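2-methyl-aconitate isomerase (Shewanella oneidensis, PDB 5K87) catalyses the cis-trans isomerization of 2-methyl-aconitate in the 2-methylcitrate cycle of propionate breakdown, by proton abstraction coupled with rotation about a carbon-carbon bond. Local coordinates at residues R133-V139 / A152-D158; T237-L241 / L308-A312; S292-S296 / G356-G360. The protein carries 1 engineered substitution. One frame throughout, in Å; residues are numbered along the deposited sequence. Where two conformers were deposited one is given.

Contact 1: R133-V139 / A152-D158; sequences RNGVCTV and AHVPITD
The guanidinium of Arg133 lies against Asp158, whose carbonyl O sits 3.4 Å above one face of the group and toward its rim. The imidazole of His153 is met at its edge: Thr138 OG1 is hydrogen-bonded to His153 ND1 at 3.0 Å, and Val136 CG1 also lies near the ring plane. With OG1 anti to the carbonyl carbon (chi1 -67°), Thr138 presents its hydroxyl to His153 ND1, and its CG2 lies 3.8 Å from that atom. Glu182 holds the other ring nitrogen, NE2. At the open end of the ladder, Asn134 OD1 accepts from Asp158 N at 2.9 Å with the donor well above the amide plane, and two waters link Asn134 to Asp158 OD1, one reaching Arg133 NE as well. Gly135 pairs with Ile156, Cys137 with Val154 and Val139 with Ala152, each through two backbone bonds; Cys137 N to Val154 O measures 2.8 Å. On the face these residues share, Ile156 CG1 meets Cys137 CB at 3.7 Å, and Ile121 covers Cys137, Val139, Val154 and Ile156. This is the antiparallel hairpin of strands 135-143 and 148-157, with helix 113-122 on the Cys137/Val154 face and strand 179-184 beside 148-157.

Contact 2: T237-L241 / L308-A312; sequences TGTEL and LLVRA
Arg311 reaches from strand 308-314 into the turn of 237-241, and its contacts multiply toward the tip. CB points at the turn; CG then passes 3.8 Å from Glu240 O. A bend at the second torsion (chi2 58°) brings CD to 3.3 Å from Gly238 O and swings the guanidinium edge toward Glu240. There NE donates to Glu240 O over 2.8 Å, in the carbonyl plane and with an N-H...O angle of 160°. NH2 donates to the same oxygen at 3.1 Å, less straight and from above the carbonyl plane. Two nitrogens thus grip one acceptor side-on, and because Glu240 O lies within the guanidinium plane, the pair fixes the rotation of the group. Gly238 O lies over the guanidinium face, 3.0 Å from Arg311 CZ; NE and NH1 are near it at angles too poor for hydrogen bonds, so any attraction is likely to be electrostatic. Thr239 CA sits over the same face. NH1 also makes a weak bond to Gly356 O of strand 352-357, while Tyr293 supplies a cation-pi contact.

Leu309, two residues earlier, lays CD1 3.5 Å from Gly238 O and also touches Thr239 CG2. Gly238 has a positive phi (97°), and a side chain there would press on both the preceding carbonyl and Leu309. Within the turn, the Glu240 carboxylate uses syn lone pairs, OE2 for Thr237 N and OE1 for Gly238 N, so this residue shapes the loop with its side chain and takes the arginine with its carbonyl. Thr237 OG1 accepts from Thr239 N, which makes an ST turn. Arg311 lies about 8 Å, side chain to side chain, from the substrate-binding His319: a buried arginine gripping the main chain of the 237-241 loop, beside the substrate-binding region.

Contact 3: S292-S296 / G356-G360; sequences SYASS and GHPSG
The phenol of Tyr293 supplies one of the direct hydrogen bonds between 292-296 and 356-360: OH donates to His357 O at 2.7 Å. The acceptor lies at the edge of the Tyr293 ring, near its plane, and the donor is tilted 29° from the carbonyl plane. With CG between the backbone N and the carbonyl carbon (chi1 64°), the tyrosine brings its hydroxyl to that oxygen. The carbonyl is gripped twice, since Gly360 N, closing the type I turn from His357 to Gly360, reaches it from the opposite face; within this turn Gly360 O sits over the centre of the His357 ring. The second bond is of backbone, Ser296 N to Pro358 O at 2.9 Å, nearly along the C=O axis. Ser296 OG lies 3.3 Å from Ser359 OG, which bonds to His320 O. Water 3 links the segments again, standing 2.7 Å from Ser295 OG and donating to Ser359 O, while Ser295 OG also bonds to Ser297.

Among the remaining contacts, Tyr293 OH comes tightly to 3.1 Å from Gly356 CA, where any CB would clash with it. A phenylalanine in place of Tyr293 would keep the ring but is likely to leave His357 O with Gly360 N as its remaining donor within the two segments, and the turn less firmly tied to 292-296.

Tyr293 pairs through its backbone with Val301 in the small sheet of strands 293-294 and 300-301, and its ring packs on Leu309 of strand 308-314. That strand bonds to Gly356 at the end of strand 352-357, and Tyr59 of the second subunit packs against Ser296 and Ser359.

Overall arrangement
Contact 1 stands apart from the others: its centre is about 35 Å from that of contact 2 and about 32 Å from that of contact 3, with nearest atoms about 22 and 19 Å away. It also closes along the chain before either of them opens. Contacts 2 and 3 are neighbours, their centres about 8 Å apart; their segments alternate along the chain, and the two touch. Strands 308-314 and 352-357 run parallel side by side; Leu308 O and Val310 N each probably bond to Gly356, and the cation-pi contact of Arg311 with Tyr293 joins the two contacts. Both lie near substrate-binding His319, the Arg311 side chain about 8 Å and that of Pro358 about 6 Å from its side chain, whereas contact 1 builds a hairpin away from the annotated sites.

Contact 1: R133-V139 / A152-D158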
loop_
_atom_site.group_PDB
_atom_site.type_symbol
_atom_site.label_atom_id
_atom_site.label_comp_id
_atom_site.label_asym_id
_atom_site.label_seq_id
_atom_site.Cartn_x
_atom_site.Cartn_y
_atom_site.Cartn_z
ATOM N N ARG A 133 -12.438 2.921 34.525
ATOM C CA ARG A 133 -13.340 1.957 33.928
ATOM C C ARG A 133 -14.018 2.595 32.716
ATOM O O ARG A 133 -14.243 1.941 31.702
ATOM C CB ARG A 133 -14.380 1.524 34.961
ATOM C CG ARG A 133 -15.317 0.436 34.492
ATOM C CD ARG A 133 -14.581 -0.870 34.303
ATOM N NE ARG A 133 -15.415 -1.858 33.635
ATOM C CZ ARG A 133 -14.964 -3.014 33.168
ATOM N NH1 ARG A 133 -13.679 -3.322 33.296
ATOM N NH2 ARG A 133 -15.792 -3.857 32.568
ATOM N N ASN A 134 -14.336 3.882 32.842
ATOM C CA ASN A 134 -14.931 4.666 31.766
ATOM C C ASN A 134 -14.435 6.095 31.850
ATOM O O ASN A 134 -14.192 6.604 32.944
ATOM C CB ASN A 134 -16.462 4.678 31.871
ATOM C CG ASN A 134 -17.073 3.309 31.662
ATOM O OD1 ASN A 134 -17.208 2.838 30.533
ATOM N ND2 ASN A 134 -17.461 2.665 32.755
ATOM N N GLY A 135 -14.298 6.751 30.707
ATOM C CA GLY A 135 -13.907 8.145 30.715
ATOM C C GLY A 135 -12.753 8.397 29.775
ATOM O O GLY A 135 -12.800 7.986 28.615
ATOM N N VAL A 136 -11.723 9.068 30.275
ATOM C CA VAL A 136 -10.572 9.428 29.461
ATOM C C VAL A 136 -9.310 9.026 30.202
ATOM O O VAL A 136 -9.136 9.371 31.370
ATOM C CB VAL A 136 -10.547 10.944 29.173
ATOM C CG1 VAL A 136 -9.301 11.314 28.370
ATOM C CG2 VAL A 136 -11.805 11.359 28.419
ATOM N N CYS A 137 -8.442 8.280 29.523
ATOM C CA CYS A 137 -7.130 7.948 30.051
ATOM C C CYS A 137 -6.096 8.871 29.418
ATOM O O CYS A 137 -5.882 8.844 28.203
ATOM C CB CYS A 137 -6.779 6.491 29.750
ATOM S SG CYS A 137 -5.132 6.012 30.288
ATOM N N THR A 138 -5.462 9.694 30.240
ATOM C CA THR A 138 -4.438 10.605 29.761
ATOM C C THR A 138 -3.085 9.895 29.772
ATOM O O THR A 138 -2.500 9.641 30.832
ATOM C CB THR A 138 -4.421 11.880 30.617
ATOM O OG1 THR A 138 -5.644 12.598 30.402
ATOM C CG2 THR A 138 -3.255 12.767 30.255
ATOM N N VAL A 139 -2.615 9.535 28.583
ATOM C CA VAL A 139 -1.373 8.788 28.443
ATOM C C VAL A 139 -0.226 9.761 28.245
ATOM O O VAL A 139 -0.231 10.560 27.297
ATOM C CB VAL A 139 -1.432 7.810 27.252
ATOM C CG1 VAL A 139 -0.143 7.021 27.157
ATOM C CG2 VAL A 139 -2.612 6.867 27.404
ATOM N N ALA A 152 -1.596 11.873 25.059
ATOM C CA ALA A 152 -2.742 11.404 24.286
ATOM C C ALA A 152 -3.916 11.163 25.221
ATOM O O ALA A 152 -3.795 10.400 26.177
ATOM C CB ALA A 152 -2.400 10.134 23.538
ATOM N N HIS A 153 -5.037 11.826 24.962
ATOM C CA HIS A 153 -6.239 11.653 25.770
ATOM C C HIS A 153 -7.100 10.596 25.106
ATOM O O HIS A 153 -7.840 10.882 24.169
ATOM C CB HIS A 153 -6.996 12.976 25.913
ATOM C CG HIS A 153 -6.178 14.070 26.518
ATOM N ND1 HIS A 153 -5.923 14.149 27.870
ATOM C CD2 HIS A 153 -5.554 15.128 25.953
ATOM C CE1 HIS A 153 -5.181 15.216 28.112
ATOM N NE2 HIS A 153 -4.940 15.824 26.967
ATOM N N VAL A 154 -6.983 9.366 25.590
ATOM C CA VAL A 154 -7.631 8.236 24.938
ATOM C C VAL A 154 -8.934 7.884 25.645
ATOM O O VAL A 154 -8.931 7.643 26.848
ATOM C CB VAL A 154 -6.709 7.010 24.918
ATOM C CG1 VAL A 154 -7.368 5.850 24.181
ATOM C CG2 VAL A 154 -5.356 7.372 24.296
ATOM N N PRO A 155 -10.042 7.843 24.901
ATOM C CA PRO A 155 -11.318 7.497 25.538
ATOM C C PRO A 155 -11.387 6.022 25.912
ATOM O O PRO A 155 -10.881 5.153 25.184
ATOM C CB PRO A 155 -12.349 7.839 24.466
ATOM C CG PRO A 155 -11.605 7.684 23.168
ATOM C CD PRO A 155 -10.196 8.136 23.463
ATOM N N ILE A 156 -12.026 5.749 27.048
ATOM C CA ILE A 156 -12.146 4.411 27.615
ATOM C C ILE A 156 -13.616 4.049 27.825
ATOM O O ILE A 156 -14.392 4.860 28.339
ATOM C CB ILE A 156 -11.453 4.330 28.991
ATOM C CG1 ILE A 156 -9.984 4.775 28.903
ATOM C CG2 ILE A 156 -11.565 2.925 29.567
ATOM C CD1 ILE A 156 -9.086 3.868 28.063
ATOM N N THR A 157 -13.995 2.841 27.423
ATOM C CA THR A 157 -15.327 2.301 27.690
ATOM C C THR A 157 -15.169 0.877 28.198
ATOM O O THR A 157 -14.494 0.063 27.568
ATOM C CB THR A 157 -16.187 2.294 26.423
ATOM O OG1 THR A 157 -16.416 3.643 25.993
ATOM C CG2 THR A 157 -17.524 1.601 26.682
ATOM N N ASP A 158 -15.765 0.580 29.352
ATOM C CA ASP A 158 -15.720 -0.768 29.928
ATOM C C ASP A 158 -14.284 -1.269 30.072
ATOM O O ASP A 158 -13.985 -2.428 29.775
ATOM C CB ASP A 158 -16.562 -1.752 29.104
ATOM C CG ASP A 158 -18.039 -1.394 29.097
ATOM O OD1 ASP A 158 -18.524 -0.873 30.122
ATOM O OD2 ASP A 158 -18.712 -1.624 28.067
HETATM O O HOH W 1 -18.045 -0.333 32.710
HETATM O O HOH W 2 -19.633 1.639 30.124
#

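Contact 2: T237-L241 / L308-A312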
loop_
_atom_site.group_PDB
_atom_site.type_symbol
_atom_site.label_atom_id
_atom_site.label_comp_id
_atom_site.label_asym_id
_atom_site.label_seq_id
_atom_site.Cartn_x
_atom_site.Cartn_y
_atom_site.Cartn_z
ATOM N N THR A 237 0.974 27.350 -6.355
ATOM C CA THR A 237 -0.068 28.168 -5.746
ATOM C C THR A 237 -0.400 27.721 -4.332
ATOM O O THR A 237 -1.034 28.458 -3.585
ATOM C CB THR A 237 -1.357 28.113 -6.555
ATOM O OG1 THR A 237 -1.875 26.780 -6.509
ATOM C CG2 THR A 237 -1.094 28.502 -8.002
ATOM N N GLY A 238 0.012 26.509 -3.970
ATOM C CA GLY A 238 -0.349 25.941 -2.683
ATOM C C GLY A 238 -1.544 25.007 -2.741
ATOM O O GLY A 238 -1.863 24.349 -1.755
ATOM N N THR A 239 -2.206 24.940 -3.894
ATOM C CA THR A 239 -3.364 24.062 -4.048
ATOM C C THR A 239 -3.015 22.722 -4.696
ATOM O O THR A 239 -3.897 21.910 -4.963
ATOM C CB THR A 239 -4.488 24.714 -4.882
ATOM O OG1 THR A 239 -4.028 24.918 -6.224
ATOM C CG2 THR A 239 -4.929 26.037 -4.266
ATOM N N GLU A 240 -1.733 22.500 -4.954
ATOM C CA GLU A 240 -1.288 21.315 -5.677
ATOM C C GLU A 240 -1.677 20.019 -4.976
ATOM O O GLU A 240 -1.714 19.937 -3.738
ATOM C CB GLU A 240 0.225 21.348 -5.884
ATOM C CG GLU A 240 0.698 22.351 -6.934
ATOM C CD GLU A 240 0.636 23.798 -6.474
ATOM O OE1 GLU A 240 0.610 24.055 -5.251
ATOM O OE2 GLU A 240 0.627 24.691 -7.351
ATOM N N LEU A 241 -1.967 19.010 -5.785
ATOM C CA LEU A 241 -2.216 17.652 -5.305
ATOM C C LEU A 241 -1.032 16.759 -5.673
ATOM O O LEU A 241 -0.138 17.182 -6.401
ATOM C CB LEU A 241 -3.512 17.116 -5.903
ATOM C CG LEU A 241 -4.752 17.945 -5.565
ATOM C CD1 LEU A 241 -5.997 17.302 -6.160
ATOM C CD2 LEU A 241 -4.883 18.107 -4.058
ATOM N N LEU A 308 -4.547 29.237 5.905
ATOM C CA LEU A 308 -3.436 29.174 4.951
ATOM C C LEU A 308 -3.425 27.799 4.295
ATOM O O LEU A 308 -4.158 26.898 4.709
ATOM C CB LEU A 308 -2.082 29.447 5.630
ATOM C CG LEU A 308 -1.504 28.327 6.500
ATOM C CD1 LEU A 308 -0.020 28.562 6.713
ATOM C CD2 LEU A 308 -2.208 28.216 7.846
ATOM N N LEU A 309 -2.602 27.653 3.264
ATOM C CA LEU A 309 -2.363 26.372 2.610
ATOM C C LEU A 309 -0.956 25.916 2.930
ATOM O O LEU A 309 -0.018 26.718 2.916
ATOM C CB LEU A 309 -2.479 26.530 1.102
ATOM C CG LEU A 309 -3.814 27.090 0.623
ATOM C CD1 LEU A 309 -3.834 27.123 -0.890
ATOM C CD2 LEU A 309 -4.986 26.295 1.167
ATOM N N VAL A 310 -0.800 24.624 3.223
ATOM C CA VAL A 310 0.526 24.043 3.383
ATOM C C VAL A 310 0.588 22.689 2.704
ATOM O O VAL A 310 -0.293 21.846 2.897
ATOM C CB VAL A 310 0.933 23.860 4.865
ATOM C CG1 VAL A 310 2.404 23.458 4.949
ATOM C CG2 VAL A 310 0.680 25.129 5.686
ATOM N N ARG A 311 1.631 22.496 1.907
ATOM C CA ARG A 311 1.943 21.208 1.297
ATOM C C ARG A 311 3.318 20.817 1.802
ATOM O O ARG A 311 4.200 21.667 1.899
ATOM C CB ARG A 311 1.977 21.348 -0.219
ATOM C CG ARG A 311 0.703 20.921 -0.920
ATOM C CD ARG A 311 -0.535 21.668 -0.457
ATOM N NE ARG A 311 -1.657 21.337 -1.328
ATOM C CZ ARG A 311 -2.932 21.597 -1.056
ATOM N NH1 ARG A 311 -3.280 22.215 0.065
ATOM N NH2 ARG A 311 -3.860 21.249 -1.925
ATOM N N ALA A 312 3.530 19.547 2.126
ATOM C CA ALA A 312 4.841 19.122 2.603
ATOM C C ALA A 312 5.317 17.890 1.864
ATOM O O ALA A 312 4.508 17.102 1.364
ATOM C CB ALA A 312 4.806 18.850 4.092
#

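Contact 3: S292-S296 / G356-G360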
loop_
_atom_site.group_PDB
_atom_site.type_symbol
_atom_site.label_atom_id
_atom_site.label_comp_id
_atom_site.label_asym_id
_atom_site.label_seq_id
_atom_site.Cartn_x
_atom_site.Cartn_y
_atom_site.Cartn_z
ATOM N N SER A 292 -9.224 28.562 -2.690
ATOM C CA SER A 292 -10.133 27.437 -2.843
ATOM C C SER A 292 -9.521 26.353 -3.722
ATOM O O SER A 292 -8.790 26.649 -4.666
ATOM C CB SER A 292 -11.457 27.911 -3.450
ATOM O OG SER A 292 -12.379 26.844 -3.579
ATOM N N TYR A 293 -9.812 25.094 -3.404
ATOM C CA TYR A 293 -9.369 23.980 -4.235
ATOM C C TYR A 293 -10.168 22.720 -3.949
ATOM O O TYR A 293 -10.764 22.574 -2.884
ATOM C CB TYR A 293 -7.877 23.686 -4.030
ATOM C CG TYR A 293 -7.525 23.216 -2.634
ATOM C CD1 TYR A 293 -7.335 24.136 -1.606
ATOM C CD2 TYR A 293 -7.360 21.860 -2.342
ATOM C CE1 TYR A 293 -7.013 23.730 -0.328
ATOM C CE2 TYR A 293 -7.040 21.441 -1.054
ATOM C CZ TYR A 293 -6.863 22.383 -0.055
ATOM O OH TYR A 293 -6.538 22.003 1.224
ATOM N N ALA A 294 -10.172 21.808 -4.914
ATOM C CA ALA A 294 -10.723 20.478 -4.709
ATOM C C ALA A 294 -9.644 19.615 -4.076
ATOM O O ALA A 294 -8.520 19.553 -4.571
ATOM C CB ALA A 294 -11.182 19.875 -6.029
ATOM N N SER A 295 -9.982 18.968 -2.968
ATOM C CA SER A 295 -9.047 18.066 -2.306
ATOM C C SER A 295 -8.964 16.765 -3.083
ATOM O O SER A 295 -9.698 16.544 -4.049
ATOM C CB SER A 295 -9.514 17.766 -0.891
ATOM O OG SER A 295 -10.590 16.847 -0.926
ATOM N N SER A 296 -8.070 15.890 -2.644
ATOM C CA SER A 296 -7.875 14.602 -3.295
ATOM C C SER A 296 -9.110 13.704 -3.234
ATOM O O SER A 296 -9.216 12.747 -3.997
ATOM C CB SER A 296 -6.690 13.879 -2.663
ATOM O OG SER A 296 -6.926 13.679 -1.285
ATOM N N GLY A 356 -4.983 24.113 4.896
ATOM C CA GLY A 356 -5.400 23.206 3.852
ATOM C C GLY A 356 -4.227 22.434 3.283
ATOM O O GLY A 356 -3.247 23.018 2.823
ATOM N N HIS A 357 -4.356 21.110 3.311
ATOM C CA HIS A 357 -3.381 20.186 2.745
ATOM C C HIS A 357 -4.069 19.399 1.609
ATOM O O HIS A 357 -5.242 19.634 1.320
ATOM C CB HIS A 357 -2.810 19.281 3.851
ATOM C CG HIS A 357 -3.839 18.512 4.614
ATOM N ND1 HIS A 357 -4.505 17.419 4.091
ATOM C CD2 HIS A 357 -4.291 18.660 5.883
ATOM C CE1 HIS A 357 -5.326 16.938 5.007
ATOM N NE2 HIS A 357 -5.218 17.669 6.101
ATOM N N PRO A 358 -3.352 18.491 0.920
ATOM C CA PRO A 358 -4.007 17.871 -0.241
ATOM C C PRO A 358 -5.294 17.107 0.053
ATOM O O PRO A 358 -6.143 17.031 -0.829
ATOM C CB PRO A 358 -2.919 16.945 -0.787
ATOM C CG PRO A 358 -1.666 17.678 -0.470
ATOM C CD PRO A 358 -1.908 18.204 0.925
ATOM N N SER A 359 -5.451 16.577 1.260
ATOM C CA SER A 359 -6.633 15.777 1.581
ATOM C C SER A 359 -7.757 16.550 2.272
ATOM O O SER A 359 -8.785 15.957 2.602
ATOM C CB SER A 359 -6.246 14.569 2.448
ATOM O OG SER A 359 -5.529 13.609 1.692
ATOM N N GLY A 360 -7.571 17.850 2.492
ATOM C CA GLY A 360 -8.557 18.633 3.219
ATOM C C GLY A 360 -7.894 19.553 4.217
ATOM O O GLY A 360 -6.890 20.195 3.901
HETATM O O HOH W 3 -11.241 16.641 1.642
#